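Long-range contacts in decapping and exoribonuclease protein 1 (Kluyveromyces lactis, PDB 4GPS), which removes NAD caps and N7-methylguanosine caps from the 5' ends of RNAs and degrades RNA in the 5'-3' direction: residues D77-L82 with Q317-P322; H351-S356 with F368-A373; Y94-A99 with H258-S263; L101-A106 with K161-R166. One frame throughout, in Å; residues are numbered along the deposited sequence.

Contact 1 of 4, residues D77-L82 with Q317-P322; sequences DKTPKL and QTNLLP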
loop_
_atom_site.group_PDB
_atom_site.type_symbol
_atom_site.label_atom_id
_atom_site.label_comp_id
_atom_site.label_asym_id
_atom_site.label_seq_id
_atom_site.Cartn_x
_atom_site.Cartn_y
_atom_site.Cartn_z
ATOM N N ASP A 77 -8.690 -11.666 -17.293
ATOM C CA ASP A 77 -7.269 -11.993 -17.389
ATOM C C ASP A 77 -6.271 -10.910 -17.049
ATOM O O ASP A 77 -5.294 -11.178 -16.350
ATOM C CB ASP A 77 -6.933 -12.538 -18.789
ATOM C CG ASP A 77 -7.748 -13.767 -19.139
ATOM O OD1 ASP A 77 -8.128 -14.525 -18.204
ATOM O OD2 ASP A 77 -7.998 -13.984 -20.345
ATOM N N LYS A 78 -6.483 -9.706 -17.578
ATOM C CA LYS A 78 -5.573 -8.603 -17.323
ATOM C C LYS A 78 -5.981 -7.902 -16.020
ATOM O O LYS A 78 -7.167 -7.664 -15.755
ATOM C CB LYS A 78 -5.593 -7.592 -18.483
ATOM C CG LYS A 78 -4.441 -6.559 -18.443
ATOM C CD LYS A 78 -4.410 -5.650 -19.673
ATOM C CE LYS A 78 -5.634 -4.720 -19.686
ATOM N NZ LYS A 78 -5.720 -3.810 -20.892
ATOM N N THR A 79 -4.986 -7.564 -15.213
ATOM C CA THR A 79 -5.243 -6.881 -13.964
ATOM C C THR A 79 -5.774 -5.453 -14.223
ATOM O O THR A 79 -5.323 -4.779 -15.132
ATOM C CB THR A 79 -3.948 -6.808 -13.133
ATOM O OG1 THR A 79 -4.184 -6.054 -11.938
ATOM C CG2 THR A 79 -2.820 -6.161 -13.949
ATOM N N PRO A 80 -6.772 -5.007 -13.446
ATOM C CA PRO A 80 -7.289 -3.657 -13.648
ATOM C C PRO A 80 -6.302 -2.687 -12.994
ATOM O O PRO A 80 -5.404 -3.108 -12.261
ATOM C CB PRO A 80 -8.643 -3.702 -12.925
ATOM C CG PRO A 80 -8.377 -4.650 -11.818
ATOM C CD PRO A 80 -7.645 -5.762 -12.538
ATOM N N LYS A 81 -6.419 -1.401 -13.285
ATOM C CA LYS A 81 -5.529 -0.436 -12.636
ATOM C C LYS A 81 -6.381 0.360 -11.638
ATOM O O LYS A 81 -7.515 0.704 -11.943
ATOM C CB LYS A 81 -4.875 0.492 -13.668
ATOM C CG LYS A 81 -3.544 -0.035 -14.201
ATOM C CD LYS A 81 -2.887 1.005 -15.126
ATOM C CE LYS A 81 -1.814 0.393 -16.060
ATOM N NZ LYS A 81 -0.562 -0.037 -15.342
ATOM N N LEU A 82 -5.858 0.618 -10.444
ATOM C CA LEU A 82 -6.636 1.366 -9.470
ATOM C C LEU A 82 -6.626 2.848 -9.816
ATOM O O LEU A 82 -7.648 3.533 -9.704
ATOM C CB LEU A 82 -6.096 1.136 -8.063
ATOM C CG LEU A 82 -6.243 -0.312 -7.583
ATOM C CD1 LEU A 82 -5.594 -0.467 -6.205
ATOM C CD2 LEU A 82 -7.733 -0.713 -7.542
ATOM N N GLN A 317 -1.247 -2.899 -2.832
ATOM C CA GLN A 317 -0.027 -2.160 -2.528
ATOM C C GLN A 317 0.816 -1.812 -3.758
ATOM O O GLN A 317 1.198 -0.659 -3.942
ATOM C CB GLN A 317 0.795 -2.932 -1.505
ATOM C CG GLN A 317 2.164 -2.407 -1.281
ATOM C CD GLN A 317 3.032 -3.371 -0.473
ATOM O OE1 GLN A 317 4.244 -3.195 -0.382
ATOM N NE2 GLN A 317 2.413 -4.382 0.118
ATOM N N THR A 318 1.099 -2.776 -4.617
ATOM C CA THR A 318 1.906 -2.449 -5.775
ATOM C C THR A 318 1.072 -1.828 -6.874
ATOM O O THR A 318 1.555 -0.956 -7.612
ATOM C CB THR A 318 2.675 -3.660 -6.316
ATOM O OG1 THR A 318 1.796 -4.760 -6.485
ATOM C CG2 THR A 318 3.798 -4.044 -5.339
ATOM N N ASN A 319 -0.196 -2.219 -6.953
ATOM C CA ASN A 319 -1.046 -1.652 -7.987
ATOM C C ASN A 319 -1.266 -0.149 -7.853
ATOM O O ASN A 319 -1.593 0.504 -8.831
ATOM C CB ASN A 319 -2.394 -2.350 -8.041
ATOM C CG ASN A 319 -3.089 -2.117 -9.349
ATOM O OD1 ASN A 319 -4.035 -1.367 -9.431
ATOM N ND2 ASN A 319 -2.587 -2.742 -10.397
ATOM N N LEU A 320 -1.103 0.404 -6.652
ATOM C CA LEU A 320 -1.257 1.856 -6.460
ATOM C C LEU A 320 -0.035 2.657 -6.976
ATOM O O LEU A 320 -0.038 3.894 -6.980
ATOM C CB LEU A 320 -1.480 2.183 -4.971
ATOM C CG LEU A 320 -2.857 1.903 -4.385
ATOM C CD1 LEU A 320 -2.664 1.843 -2.930
ATOM C CD2 LEU A 320 -3.905 2.974 -4.786
ATOM N N LEU A 321 1.008 1.966 -7.399
ATOM C CA LEU A 321 2.204 2.643 -7.905
ATOM C C LEU A 321 2.301 2.549 -9.419
ATOM O O LEU A 321 1.669 1.699 -10.057
ATOM C CB LEU A 321 3.471 2.019 -7.318
ATOM C CG LEU A 321 3.492 1.923 -5.798
ATOM C CD1 LEU A 321 4.708 1.134 -5.367
ATOM C CD2 LEU A 321 3.511 3.318 -5.210
ATOM N N PRO A 322 3.090 3.438 -10.017
ATOM C CA PRO A 322 3.308 3.474 -11.466
ATOM C C PRO A 322 4.031 2.191 -11.954
ATOM O O PRO A 322 3.545 1.491 -12.842
ATOM C CB PRO A 322 4.186 4.700 -11.644
ATOM C CG PRO A 322 3.813 5.571 -10.497
ATOM C CD PRO A 322 3.612 4.650 -9.361
#
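Asn-319 reaches from near the C-terminal end of helix 305-319 to the backbone of the 77-82 loop. The helix belongs to the PD-(D/E)XK nuclease fold of the DXO family, and it carries Gln-317, which by similarity binds the substrate. The tight part centres on the Asn-319 amide. Its CG stands anti to the backbone N (chi1 -161°), which carries the amide out to the loop. There OD1 accepts from Leu-82 N at 2.9 Å, with the donor nearly in line with the C=O bond. The N-H...O angle is only 138°, so the bond is bent. The same OD1 lies 3.1 Å from Leu-82 CG, a short contact that packs the leucine branch against the amide. Beyond it, Leu-82 CD1 meets Leu-320 CG at 4.1 Å, and both leucines are buried. Leu-82 also packs on Trp-315, Ile-316 and Phe-377, which tie the loop to helices 305-319 and 370-393.

The other side is looser. Lys-81 is exposed and adds little beyond its backbone. Thr-79 OG1 stays 4.0 Å from Asn-319 ND2. The threonine hydroxyl instead bonds to Trp-315 NE1 and Pro-80 O. The Thr-79 bond reaches that carbonyl in its plane, on a lone pair. Asn-319 ND2 donates to the same Pro-80 O in a weak bond of 3.4 Å, bent to 132°.

Contact 2 of 4, residues H351-S356 with F368-A373; sequences HKINNS and FNPNVA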
loop_
_atom_site.group_PDB
_atom_site.type_symbol
_atom_site.label_atom_id
_atom_site.label_comp_id
_atom_site.label_asym_id
_atom_site.label_seq_id
_atom_site.Cartn_x
_atom_site.Cartn_y
_atom_site.Cartn_z
ATOM N N HIS A 351 -2.947 -12.660 -11.100
ATOM C CA HIS A 351 -3.343 -13.969 -11.588
ATOM C C HIS A 351 -3.443 -14.959 -10.421
ATOM O O HIS A 351 -4.355 -15.764 -10.395
ATOM C CB HIS A 351 -2.346 -14.473 -12.659
ATOM C CG HIS A 351 -2.586 -15.892 -13.087
ATOM N ND1 HIS A 351 -3.718 -16.285 -13.782
ATOM C CD2 HIS A 351 -1.886 -17.027 -12.837
ATOM C CE1 HIS A 351 -3.704 -17.599 -13.929
ATOM N NE2 HIS A 351 -2.606 -18.073 -13.364
ATOM N N LYS A 352 -2.525 -14.898 -9.455
ATOM C CA LYS A 352 -2.592 -15.816 -8.320
ATOM C C LYS A 352 -3.924 -15.625 -7.551
ATOM O O LYS A 352 -4.506 -16.600 -7.076
ATOM C CB LYS A 352 -1.372 -15.598 -7.392
ATOM C CG LYS A 352 -1.111 -16.697 -6.345
ATOM C CD LYS A 352 0.289 -16.529 -5.743
ATOM C CE LYS A 352 0.655 -17.655 -4.772
ATOM N NZ LYS A 352 0.605 -19.039 -5.388
ATOM N N ILE A 353 -4.426 -14.390 -7.457
ATOM C CA ILE A 353 -5.682 -14.160 -6.729
ATOM C C ILE A 353 -6.957 -14.057 -7.565
ATOM O O ILE A 353 -8.044 -13.935 -6.999
ATOM C CB ILE A 353 -5.611 -12.900 -5.785
ATOM C CG1 ILE A 353 -5.410 -11.625 -6.594
ATOM C CG2 ILE A 353 -4.440 -13.038 -4.797
ATOM C CD1 ILE A 353 -5.322 -10.407 -5.708
ATOM N N ASN A 354 -6.844 -14.111 -8.897
ATOM C CA ASN A 354 -8.044 -14.040 -9.764
ATOM C C ASN A 354 -7.951 -14.994 -10.962
ATOM O O ASN A 354 -7.230 -14.725 -11.927
ATOM C CB ASN A 354 -8.264 -12.600 -10.257
ATOM C CG ASN A 354 -9.583 -12.427 -11.005
ATOM O OD1 ASN A 354 -10.664 -12.361 -10.406
ATOM N ND2 ASN A 354 -9.496 -12.344 -12.321
ATOM N N ASN A 355 -8.640 -16.129 -10.861
ATOM C CA ASN A 355 -8.683 -17.143 -11.917
ATOM C C ASN A 355 -10.066 -17.720 -11.843
ATOM O O ASN A 355 -10.763 -17.553 -10.838
ATOM C CB ASN A 355 -7.741 -18.367 -11.725
ATOM C CG ASN A 355 -6.831 -18.258 -10.524
ATOM O OD1 ASN A 355 -5.928 -17.417 -10.476
ATOM N ND2 ASN A 355 -7.045 -19.136 -9.550
ATOM N N SER A 356 -10.423 -18.450 -12.895
ATOM C CA SER A 356 -11.721 -19.113 -12.977
ATOM C C SER A 356 -11.714 -20.325 -12.036
ATOM O O SER A 356 -12.744 -20.942 -11.770
ATOM C CB SER A 356 -12.024 -19.520 -14.443
ATOM O OG SER A 356 -10.845 -19.743 -15.209
ATOM N N PHE A 368 -12.393 -12.065 -1.712
ATOM C CA PHE A 368 -11.149 -11.308 -1.913
ATOM C C PHE A 368 -10.854 -11.063 -3.406
ATOM O O PHE A 368 -9.727 -11.226 -3.895
ATOM C CB PHE A 368 -9.961 -12.046 -1.272
ATOM C CG PHE A 368 -10.211 -12.506 0.139
ATOM C CD1 PHE A 368 -10.695 -13.794 0.395
ATOM C CD2 PHE A 368 -9.977 -11.651 1.216
ATOM C CE1 PHE A 368 -10.943 -14.224 1.703
ATOM C CE2 PHE A 368 -10.221 -12.066 2.521
ATOM C CZ PHE A 368 -10.708 -13.363 2.764
ATOM N N ASN A 369 -11.876 -10.654 -4.137
ATOM C CA ASN A 369 -11.704 -10.406 -5.553
ATOM C C ASN A 369 -11.115 -8.999 -5.779
ATOM O O ASN A 369 -11.731 -8.000 -5.397
ATOM C CB ASN A 369 -13.069 -10.536 -6.253
ATOM C CG ASN A 369 -12.949 -10.620 -7.762
ATOM O OD1 ASN A 369 -12.255 -9.823 -8.404
ATOM N ND2 ASN A 369 -13.643 -11.584 -8.342
ATOM N N PRO A 370 -9.934 -8.905 -6.424
ATOM C CA PRO A 370 -9.327 -7.594 -6.677
ATOM C C PRO A 370 -10.270 -6.670 -7.460
ATOM O O PRO A 370 -10.158 -5.445 -7.368
ATOM C CB PRO A 370 -8.084 -7.911 -7.498
ATOM C CG PRO A 370 -7.886 -9.376 -7.324
ATOM C CD PRO A 370 -9.218 -9.972 -7.133
ATOM N N ASN A 371 -11.190 -7.248 -8.236
ATOM C CA ASN A 371 -12.100 -6.427 -9.026
ATOM C C ASN A 371 -13.162 -5.791 -8.159
ATOM O O ASN A 371 -13.551 -4.642 -8.380
ATOM C CB ASN A 371 -12.716 -7.239 -10.149
ATOM C CG ASN A 371 -11.683 -7.680 -11.157
ATOM O OD1 ASN A 371 -11.289 -8.862 -11.190
ATOM N ND2 ASN A 371 -11.219 -6.737 -11.979
ATOM N N VAL A 372 -13.617 -6.523 -7.152
ATOM C CA VAL A 372 -14.582 -5.967 -6.219
ATOM C C VAL A 372 -13.840 -4.900 -5.384
ATOM O O VAL A 372 -14.384 -3.842 -5.119
ATOM C CB VAL A 372 -15.156 -7.088 -5.332
ATOM C CG1 VAL A 372 -15.983 -6.514 -4.196
ATOM C CG2 VAL A 372 -16.000 -8.007 -6.213
ATOM N N ALA A 373 -12.591 -5.164 -4.986
ATOM C CA ALA A 373 -11.827 -4.157 -4.221
ATOM C C ALA A 373 -11.775 -2.861 -5.065
ATOM O O ALA A 373 -11.983 -1.757 -4.557
ATOM C CB ALA A 373 -10.402 -4.657 -3.920
HETATM O O HOH W 1 -8.522 -13.478 -4.032
#
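Ile-353 and Pro-370 make the apolar part of this contact, where the end of helix 346-353 meets the start of helix 370-393. The isoleucine and proline side chains run past each other in opposite directions. Ile-353 CG1 sits between the backbone N and the carbonyl carbon (chi1 64°), and from there the branch extends along the proline ring. Its CD1 lies 3.2 Å from Pro-370 CG, and its CG1 lies 3.4 Å from the same atom. Asn-354, just past helix 346-353, lays its CB 4.2 Å from Pro-370 CD. Leu-311 and Trp-315 of helix 305-319 also pack here, Leu-311 on Ile-353 and Trp-315 on Pro-370.

A water makes the polar link between the backbones. It donates to Ile-353 O at 3.0 Å and to Phe-368 O at 2.6 Å.

The third element is a helix cap. Asn-369 is the N-cap residue of helix 370-393. Its OD1 accepts from Asn-371 N at 2.8 Å, with the donor in the carbonyl plane on a lone pair. Asn-369 ND2 donates to the backbone oxygens of Val-72 and Tyr-74, which ties the cap to the loop between strands 60-63 and 86-95.

The water gives a partner to one buried carbonyl from each segment, while the Asn-369 amide uses both its ends to join a helix start to a loop.

Contact 3 of 4, residues Y94-A99 with H258-S263; sequences YIINDA and HELYYS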
loop_
_atom_site.group_PDB
_atom_site.type_symbol
_atom_site.label_atom_id
_atom_site.label_comp_id
_atom_site.label_asym_id
_atom_site.label_seq_id
_atom_site.Cartn_x
_atom_site.Cartn_y
_atom_site.Cartn_z
ATOM N N TYR A 94 15.167 9.912 3.753
ATOM C CA TYR A 94 15.129 10.565 5.024
ATOM C C TYR A 94 16.191 9.933 5.918
ATOM O O TYR A 94 16.048 8.778 6.323
ATOM C CB TYR A 94 13.709 10.406 5.593
ATOM C CG TYR A 94 13.553 10.759 7.055
ATOM C CD1 TYR A 94 14.326 11.764 7.643
ATOM C CD2 TYR A 94 12.599 10.116 7.844
ATOM C CE1 TYR A 94 14.157 12.118 8.967
ATOM C CE2 TYR A 94 12.418 10.469 9.169
ATOM C CZ TYR A 94 13.199 11.473 9.720
ATOM O OH TYR A 94 12.984 11.862 11.015
ATOM N N ILE A 95 17.264 10.678 6.192
ATOM C CA ILE A 95 18.355 10.189 7.059
ATOM C C ILE A 95 17.895 10.540 8.479
ATOM O O ILE A 95 17.952 11.702 8.871
ATOM C CB ILE A 95 19.709 10.931 6.773
ATOM C CG1 ILE A 95 19.702 11.555 5.364
ATOM C CG2 ILE A 95 20.886 9.955 6.941
ATOM C CD1 ILE A 95 19.615 10.548 4.234
ATOM N N ILE A 96 17.445 9.556 9.248
ATOM C CA ILE A 96 16.912 9.845 10.579
ATOM C C ILE A 96 17.769 10.625 11.578
ATOM O O ILE A 96 17.239 11.437 12.337
ATOM C CB ILE A 96 16.446 8.567 11.312
ATOM C CG1 ILE A 96 15.525 7.729 10.422
ATOM C CG2 ILE A 96 15.703 8.956 12.583
ATOM C CD1 ILE A 96 16.274 6.815 9.470
ATOM N N ASN A 97 19.075 10.386 11.601
ATOM C CA ASN A 97 19.936 11.078 12.559
ATOM C C ASN A 97 20.318 12.498 12.176
ATOM O O ASN A 97 20.755 13.282 13.023
ATOM C CB ASN A 97 21.198 10.261 12.808
ATOM C CG ASN A 97 20.885 8.817 13.121
ATOM O OD1 ASN A 97 20.031 8.523 13.967
ATOM N ND2 ASN A 97 21.569 7.896 12.434
ATOM N N ASP A 98 20.156 12.828 10.903
ATOM C CA ASP A 98 20.479 14.159 10.432
ATOM C C ASP A 98 19.226 15.013 10.346
ATOM O O ASP A 98 19.323 16.207 10.055
ATOM C CB ASP A 98 21.144 14.075 9.062
ATOM C CG ASP A 98 22.478 13.352 9.112
ATOM O OD1 ASP A 98 22.568 12.319 9.819
ATOM O OD2 ASP A 98 23.428 13.812 8.440
ATOM N N ALA A 99 18.064 14.405 10.621
ATOM C CA ALA A 99 16.764 15.086 10.546
ATOM C C ALA A 99 16.771 15.823 9.221
ATOM O O ALA A 99 16.433 17.007 9.145
ATOM C CB ALA A 99 16.601 16.070 11.694
ATOM N N HIS A 258 19.864 4.932 10.816
ATOM C CA HIS A 258 19.429 4.347 9.554
ATOM C C HIS A 258 18.915 5.362 8.520
ATOM O O HIS A 258 19.229 6.559 8.586
ATOM C CB HIS A 258 18.359 3.279 9.812
ATOM C CG HIS A 258 18.918 1.949 10.221
ATOM N ND1 HIS A 258 18.136 0.819 10.350
ATOM C CD2 HIS A 258 20.186 1.563 10.512
ATOM C CE1 HIS A 258 18.896 -0.204 10.701
ATOM N NE2 HIS A 258 20.144 0.219 10.806
ATOM N N GLU A 259 18.110 4.874 7.573
ATOM C CA GLU A 259 17.586 5.713 6.491
ATOM C C GLU A 259 16.349 5.087 5.814
ATOM O O GLU A 259 16.235 3.869 5.700
ATOM C CB GLU A 259 18.709 5.919 5.470
ATOM C CG GLU A 259 18.458 6.937 4.384
ATOM C CD GLU A 259 19.712 7.192 3.538
ATOM O OE1 GLU A 259 19.631 7.933 2.531
ATOM O OE2 GLU A 259 20.788 6.656 3.882
ATOM N N LEU A 260 15.428 5.935 5.368
ATOM C CA LEU A 260 14.210 5.487 4.701
ATOM C C LEU A 260 14.051 6.167 3.338
ATOM O O LEU A 260 14.520 7.289 3.123
ATOM C CB LEU A 260 13.006 5.792 5.590
ATOM C CG LEU A 260 13.077 5.065 6.939
ATOM C CD1 LEU A 260 12.168 5.729 7.939
ATOM C CD2 LEU A 260 12.715 3.597 6.745
ATOM N N TYR A 261 13.395 5.489 2.411
ATOM C CA TYR A 261 13.208 6.049 1.082
ATOM C C TYR A 261 11.714 6.084 0.695
ATOM O O TYR A 261 10.977 5.120 0.894
ATOM C CB TYR A 261 14.018 5.246 0.073
ATOM C CG TYR A 261 13.962 5.809 -1.323
ATOM C CD1 TYR A 261 14.801 6.857 -1.718
ATOM C CD2 TYR A 261 13.048 5.306 -2.254
ATOM C CE1 TYR A 261 14.727 7.382 -3.001
ATOM C CE2 TYR A 261 12.969 5.823 -3.535
ATOM C CZ TYR A 261 13.800 6.854 -3.905
ATOM O OH TYR A 261 13.677 7.360 -5.171
ATOM N N TYR A 262 11.276 7.210 0.143
ATOM C CA TYR A 262 9.881 7.394 -0.211
ATOM C C TYR A 262 9.649 7.882 -1.638
ATOM O O TYR A 262 10.365 8.759 -2.160
ATOM C CB TYR A 262 9.256 8.416 0.721
ATOM C CG TYR A 262 9.299 8.077 2.176
ATOM C CD1 TYR A 262 8.395 7.160 2.735
ATOM C CD2 TYR A 262 10.205 8.715 3.022
ATOM C CE1 TYR A 262 8.384 6.896 4.108
ATOM C CE2 TYR A 262 10.208 8.464 4.398
ATOM C CZ TYR A 262 9.288 7.557 4.933
ATOM O OH TYR A 262 9.242 7.372 6.291
ATOM N N SER A 263 8.616 7.325 -2.255
ATOM C CA SER A 263 8.239 7.717 -3.593
ATOM C C SER A 263 6.914 8.431 -3.404
ATOM O O SER A 263 6.039 7.929 -2.716
ATOM C CB SER A 263 8.043 6.489 -4.470
ATOM O OG SER A 263 7.509 6.822 -5.744
#
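Tyr-94 and Leu-260 put their side chains on one face of the sheet, while Ile-95 and Glu-259 point to the other. Tyr-94 CD2 comes within 4.4 Å of Leu-260 CD1, which approaches the ring obliquely. Tyr-94 CB meets the edge of the Tyr-262 ring at CE2, 4.2 Å away. Ile-159 of helix 156-167 packs on both tyrosines.

Tyr-94 and Leu-260 are an antiparallel hydrogen-bonded pair joining strands 86-95 and 259-268 of the nuclease domain. Tyr-94 N donates to Leu-260 O at 2.8 Å, and Leu-260 N returns the bond to Tyr-94 O at 3.1 Å. Leu-260 also touches Glu-280, a substrate-binding residue by similarity.

On the opposite face Ile-95 and Glu-259 run alongside each other in the same direction. Ile-95 CD1 sits 3.1 Å from Glu-259 OE1, and this carboxylate has a long, weak ion pair with Arg-108. Ile-96 CD1 approaches His-258 O to 3.1 Å, but His-258 is poorly ordered, which makes this approach less sure.

Contact 4 of 4, residues L101-A106 with K161-R166; sequences LLWNEA and KEAYQR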
loop_
_atom_site.group_PDB
_atom_site.type_symbol
_atom_site.label_atom_id
_atom_site.label_comp_id
_atom_site.label_asym_id
_atom_site.label_seq_id
_atom_site.Cartn_x
_atom_site.Cartn_y
_atom_site.Cartn_z
ATOM N N LEU A 101 15.956 15.523 4.838
ATOM C CA LEU A 101 15.284 14.878 3.731
ATOM C C LEU A 101 16.087 15.287 2.506
ATOM O O LEU A 101 16.347 16.478 2.317
ATOM C CB LEU A 101 13.860 15.398 3.570
ATOM C CG LEU A 101 12.818 15.066 4.627
ATOM C CD1 LEU A 101 11.555 15.854 4.345
ATOM C CD2 LEU A 101 12.554 13.566 4.612
ATOM N N LEU A 102 16.528 14.325 1.709
ATOM C CA LEU A 102 17.246 14.659 0.489
ATOM C C LEU A 102 16.252 14.373 -0.627
ATOM O O LEU A 102 15.809 13.235 -0.800
ATOM C CB LEU A 102 18.494 13.787 0.337
ATOM C CG LEU A 102 19.445 13.904 1.522
ATOM C CD1 LEU A 102 20.649 13.012 1.300
ATOM C CD2 LEU A 102 19.877 15.346 1.680
ATOM N N TRP A 103 15.902 15.395 -1.391
ATOM C CA TRP A 103 14.936 15.217 -2.455
ATOM C C TRP A 103 15.480 14.861 -3.823
ATOM O O TRP A 103 16.562 15.305 -4.218
ATOM C CB TRP A 103 14.075 16.476 -2.633
ATOM C CG TRP A 103 13.215 16.793 -1.455
ATOM C CD1 TRP A 103 13.572 17.506 -0.356
ATOM C CD2 TRP A 103 11.868 16.352 -1.235
ATOM N NE1 TRP A 103 12.531 17.542 0.537
ATOM C CE2 TRP A 103 11.473 16.841 0.022
ATOM C CE3 TRP A 103 10.961 15.586 -1.982
ATOM C CZ2 TRP A 103 10.205 16.589 0.558
ATOM C CZ3 TRP A 103 9.716 15.334 -1.459
ATOM C CH2 TRP A 103 9.343 15.839 -0.197
ATOM N N ASN A 104 14.697 14.046 -4.530
ATOM C CA ASN A 104 14.962 13.657 -5.894
ATOM C C ASN A 104 16.400 13.319 -6.295
ATOM O O ASN A 104 16.938 12.315 -5.843
ATOM C CB ASN A 104 14.351 14.747 -6.797
ATOM C CG ASN A 104 12.858 14.936 -6.522
ATOM O OD1 ASN A 104 12.090 13.963 -6.530
ATOM N ND2 ASN A 104 12.442 16.167 -6.265
ATOM N N GLU A 105 17.015 14.139 -7.146
ATOM C CA GLU A 105 18.394 13.878 -7.602
ATOM C C GLU A 105 19.383 13.806 -6.434
ATOM O O GLU A 105 20.496 13.317 -6.585
ATOM C CB GLU A 105 18.853 14.951 -8.612
ATOM C CG GLU A 105 18.681 16.387 -8.113
ATOM C CD GLU A 105 19.276 17.434 -9.062
ATOM O OE1 GLU A 105 20.412 17.912 -8.815
ATOM O OE2 GLU A 105 18.605 17.781 -10.064
ATOM N N ALA A 106 18.961 14.271 -5.265
ATOM C CA ALA A 106 19.821 14.233 -4.094
ATOM C C ALA A 106 19.579 13.012 -3.219
ATOM O O ALA A 106 20.400 12.723 -2.343
ATOM C CB ALA A 106 19.629 15.505 -3.248
ATOM N N LYS A 161 3.566 16.259 4.238
ATOM C CA LYS A 161 3.261 17.670 4.147
ATOM C C LYS A 161 4.323 18.473 3.393
ATOM O O LYS A 161 4.016 19.504 2.807
ATOM C CB LYS A 161 3.000 18.254 5.534
ATOM C CG LYS A 161 1.754 17.712 6.210
ATOM C CD LYS A 161 1.656 18.284 7.605
ATOM C CE LYS A 161 0.360 17.899 8.301
ATOM N NZ LYS A 161 0.296 18.418 9.733
ATOM N N GLU A 162 5.574 18.033 3.405
ATOM C CA GLU A 162 6.590 18.749 2.628
ATOM C C GLU A 162 6.367 18.365 1.152
ATOM O O GLU A 162 6.488 19.189 0.256
ATOM C CB GLU A 162 7.991 18.324 3.036
ATOM C CG GLU A 162 8.341 18.614 4.477
ATOM C CD GLU A 162 8.557 20.086 4.744
ATOM O OE1 GLU A 162 9.202 20.767 3.900
ATOM O OE2 GLU A 162 8.090 20.547 5.806
ATOM N N ALA A 163 6.053 17.096 0.908
ATOM C CA ALA A 163 5.796 16.640 -0.436
ATOM C C ALA A 163 4.581 17.391 -1.010
ATOM O O ALA A 163 4.583 17.747 -2.176
ATOM C CB ALA A 163 5.552 15.129 -0.444
ATOM N N TYR A 164 3.562 17.653 -0.189
ATOM C CA TYR A 164 2.376 18.366 -0.654
ATOM C C TYR A 164 2.743 19.794 -1.017
ATOM O O TYR A 164 2.325 20.315 -2.042
ATOM C CB TYR A 164 1.306 18.431 0.423
ATOM C CG TYR A 164 0.021 19.087 -0.044
ATOM C CD1 TYR A 164 -0.905 18.371 -0.815
ATOM C CD2 TYR A 164 -0.265 20.418 0.266
ATOM C CE1 TYR A 164 -2.060 18.956 -1.255
ATOM C CE2 TYR A 164 -1.437 21.020 -0.183
ATOM C CZ TYR A 164 -2.329 20.276 -0.945
ATOM O OH TYR A 164 -3.481 20.836 -1.392
ATOM N N GLN A 165 3.508 20.439 -0.153
ATOM C CA GLN A 165 3.923 21.807 -0.407
ATOM C C GLN A 165 4.729 21.900 -1.709
ATOM O O GLN A 165 4.587 22.858 -2.449
ATOM C CB GLN A 165 4.741 22.293 0.785
ATOM C CG GLN A 165 5.652 23.470 0.538
ATOM C CD GLN A 165 6.260 23.992 1.844
ATOM O OE1 GLN A 165 5.526 24.453 2.735
ATOM N NE2 GLN A 165 7.597 23.911 1.971
ATOM N N ARG A 166 5.557 20.898 -1.998
ATOM C CA ARG A 166 6.374 20.916 -3.198
ATOM C C ARG A 166 5.609 20.654 -4.465
ATOM O O ARG A 166 6.057 21.042 -5.542
ATOM C CB ARG A 166 7.446 19.845 -3.157
ATOM C CG ARG A 166 8.700 20.149 -2.466
ATOM C CD ARG A 166 9.561 18.903 -2.628
ATOM N NE ARG A 166 10.667 19.072 -3.565
ATOM C CZ ARG A 166 11.844 19.602 -3.237
ATOM N NH1 ARG A 166 12.078 20.019 -1.991
ATOM N NH2 ARG A 166 12.791 19.704 -4.159
HETATM O O HOH W 2 12.952 19.122 -7.148
#
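Arg-166 lays its guanidinium flat on the indole of Trp-103, with the planes only 12° apart. The arginine chain leaves the helix extended at chi2, then bends at chi3 (107°), and this turn brings its end over the ring face. Its CD sits over the six-membered ring, 3.5 Å from the centroid, a CH-pi contact. CZ lies over the five-membered ring at 3.8 Å from its centroid, a cation-pi contact. Trp-103 CG is anti to the carbonyl carbon, and the indole reaches across to the helix.

Here strand 100-103, paired with strand 86-95, faces helix 156-167; the short segments cross at -32°. The far rim of the indole meets that helix. Glu-162 CB comes to its edge, 3.7 Å from Trp-103 CZ2, and Ala-163 CB lies 3.9 Å from Trp-103 CH2.

A water accepts from Arg-166 NH2 at 3.0 Å, in the guanidinium plane, and weakly from Asn-104 ND2. The Asn-104 amide is held chiefly by strand 86-95, through Asn-91 N and His-90 ND1.

In the fold
The contacts fall into two clusters. Contacts 1 and 2 have centres 12 Å apart and touch where Pro-80 meets Asn-371. They bring the 77-82 loop together with helices 305-319, 346-353 and 370-393. Contacts 3 and 4, with centres also 12 Å apart, are joined through neighbouring strands 86-95 and 100-103 of one sheet. The centre of contact 2 is about 35 Å from those of contacts 3 and 4. Along the chain, contacts 3 and 4 fall between the two segments of contact 1, and contact 2 follows them all. Contact 1 holds Gln-317, which by similarity binds the substrate, and lies near the metal ligand Glu-293. Contact 3 lies beside Glu-280 and near the metal ligand Asp-282.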